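Local coordinates for stage III sporulation protein AH (Bacillus subtilis, PDB 3TUF) that pairs with SpoIIQ to form an intercellular channel between mother cell and forespore, letting mother-cell gene expression trigger forespore-specific transcription during sporulation, at residues Thr86-Arg89 / Leu90-Asp94. Numbering follows the deposited sequence.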
loop_
_atom_site.group_PDB
_atom_site.type_symbol
_atom_site.label_atom_id
_atom_site.label_comp_id
_atom_site.label_asym_id
_atom_site.label_seq_id
_atom_site.Cartn_x
_atom_site.Cartn_y
_atom_site.Cartn_z
ATOM N N THR B 86 11.321 -3.026 -8.675
ATOM C CA THR B 86 11.744 -2.784 -7.294
ATOM C C THR B 86 12.299 -1.342 -7.135
ATOM O O THR B 86 12.035 -0.674 -6.134
ATOM C CB THR B 86 12.729 -3.883 -6.756
ATOM O OG1 THR B 86 13.584 -4.285 -7.810
ATOM C CG2 THR B 86 11.984 -5.179 -6.213
ATOM N N THR B 87 13.035 -0.820 -8.105
ATOM C CA THR B 87 13.504 0.556 -7.893
ATOM C C THR B 87 12.335 1.544 -7.771
ATOM O O THR B 87 12.245 2.352 -6.838
ATOM C CB THR B 87 14.495 1.013 -8.950
ATOM O OG1 THR B 87 15.523 0.018 -9.073
ATOM C CG2 THR B 87 15.131 2.328 -8.527
ATOM N N TYR B 88 11.424 1.458 -8.727
ATOM C CA TYR B 88 10.248 2.307 -8.734
ATOM C C TYR B 88 9.425 2.197 -7.421
ATOM O O TYR B 88 9.132 3.206 -6.761
ATOM C CB TYR B 88 9.420 1.973 -9.969
ATOM C CG TYR B 88 8.302 2.946 -10.246
ATOM C CD1 TYR B 88 8.516 4.104 -11.005
ATOM C CD2 TYR B 88 7.020 2.710 -9.758
ATOM C CE1 TYR B 88 7.476 5.011 -11.263
ATOM C CE2 TYR B 88 5.970 3.613 -10.006
ATOM C CZ TYR B 88 6.204 4.754 -10.757
ATOM O OH TYR B 88 5.146 5.620 -10.996
ATOM N N ARG B 89 9.065 0.980 -7.026
ATOM C CA ARG B 89 8.276 0.821 -5.818
ATOM C C ARG B 89 8.993 1.517 -4.640
ATOM O O ARG B 89 8.414 2.383 -3.908
ATOM C CB ARG B 89 8.027 -0.652 -5.551
ATOM C CG ARG B 89 6.966 -1.312 -6.454
ATOM C CD ARG B 89 6.186 -2.361 -5.671
ATOM N NE ARG B 89 5.220 -3.077 -6.519
ATOM C CZ ARG B 89 5.553 -4.057 -7.372
ATOM N NH1 ARG B 89 6.818 -4.492 -7.504
ATOM N NH2 ARG B 89 4.610 -4.631 -8.087
ATOM N N LEU B 90 10.271 1.174 -4.487
ATOM C CA LEU B 90 11.092 1.878 -3.495
ATOM C C LEU B 90 11.020 3.410 -3.570
ATOM O O LEU B 90 10.685 4.061 -2.541
ATOM C CB LEU B 90 12.529 1.361 -3.495
ATOM C CG LEU B 90 12.503 0.042 -2.716
ATOM C CD1 LEU B 90 13.774 -0.744 -2.875
ATOM C CD2 LEU B 90 12.155 0.288 -1.228
ATOM N N ASP B 91 11.299 3.969 -4.765
ATOM C CA ASP B 91 11.273 5.417 -4.884
ATOM C C ASP B 91 9.866 6.008 -4.640
ATOM O O ASP B 91 9.697 7.036 -3.942
ATOM C CB ASP B 91 11.873 5.841 -6.211
ATOM C CG ASP B 91 13.382 5.485 -6.315
ATOM O OD1 ASP B 91 14.094 5.222 -5.268
ATOM O OD2 ASP B 91 13.855 5.465 -7.467
ATOM N N LEU B 92 8.849 5.332 -5.179
ATOM C CA LEU B 92 7.476 5.729 -4.915
ATOM C C LEU B 92 7.190 5.805 -3.402
ATOM O O LEU B 92 6.719 6.851 -2.894
ATOM C CB LEU B 92 6.494 4.802 -5.621
ATOM C CG LEU B 92 5.001 5.195 -5.515
ATOM C CD1 LEU B 92 4.863 6.668 -5.901
ATOM C CD2 LEU B 92 4.140 4.312 -6.405
ATOM N N GLU B 93 7.470 4.711 -2.700
ATOM C CA GLU B 93 7.298 4.660 -1.254
ATOM C C GLU B 93 7.980 5.865 -0.624
ATOM O O GLU B 93 7.317 6.755 -0.091
ATOM C CB GLU B 93 7.883 3.366 -0.687
ATOM C CG GLU B 93 6.838 2.374 -0.201
ATOM C CD GLU B 93 5.461 2.655 -0.767
ATOM O OE1 GLU B 93 4.684 3.383 -0.113
ATOM O OE2 GLU B 93 5.154 2.148 -1.865
ATOM N N ASP B 94 9.307 5.895 -0.695
ATOM C CA ASP B 94 10.070 7.073 -0.212
ATOM C C ASP B 94 9.287 8.374 -0.390
ATOM O O ASP B 94 8.973 9.084 0.622
ATOM C CB ASP B 94 11.430 7.177 -0.929
ATOM C CG ASP B 94 12.317 5.950 -0.648
ATOM O OD1 ASP B 94 11.871 5.147 0.214
ATOM O OD2 ASP B 94 13.438 5.761 -1.240
#
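Two successive turns near the start of helix 84-107 meet here, Thr86-Arg89 handing its four carbonyls to the amides of Leu90-Glu93 in an unbroken i to i+4 ladder. The first rung, Leu90 N to Thr86 O, is 3.0 Å long and enters tilted 26° from the carbonyl plane. The later rungs line up more closely with their carbonyls; Leu92 N to Tyr88 O is the shortest, at 2.7 Å.

Over this ladder the side chains pair by the same four-residue step. Tyr88 CE2 lies 4.1 Å from Leu92 CD2, one methyl approaching the ring obliquely. The spacing puts the two residues on one flank, and with CG anti to the backbone N in both (chi1 -169° in Tyr88, -175° in Leu92) the ring and the leucine branch come together. Thr87 and Asp91 run side by side on the exposed surface, where Thr87 CG2 sits 3.5 Å from Asp91 OD2. Leu90 leans back over Thr86, its CG 3.5 Å and its CD1 3.7 Å from Thr86 O. Although Arg89 and Glu93 are one turn apart, their charged groups do not meet: Arg89 NE and Glu93 OE2 are 7.0 Å apart.

The hydroxyls of Thr86 and Thr87 bond the carboxylate and the carbonyl of Asp83, tying the first turn to the residue just ahead of the helix. Arg89 forms a salt bridge with Asp148, just before strand 149-152, where Tyr88 and Arg89 pack against Leu150, Leu92 touches Asn152, and Tyr88 OH bonds the Asn152 amide. The same turns also meet helix 114-143 of the second subunit, another copy of the protein: Thr86 and Arg89 lie against its Thr139, Leu90 against its Gln136, and Glu93 OE2 makes a long, weak ion pair with its Lys135.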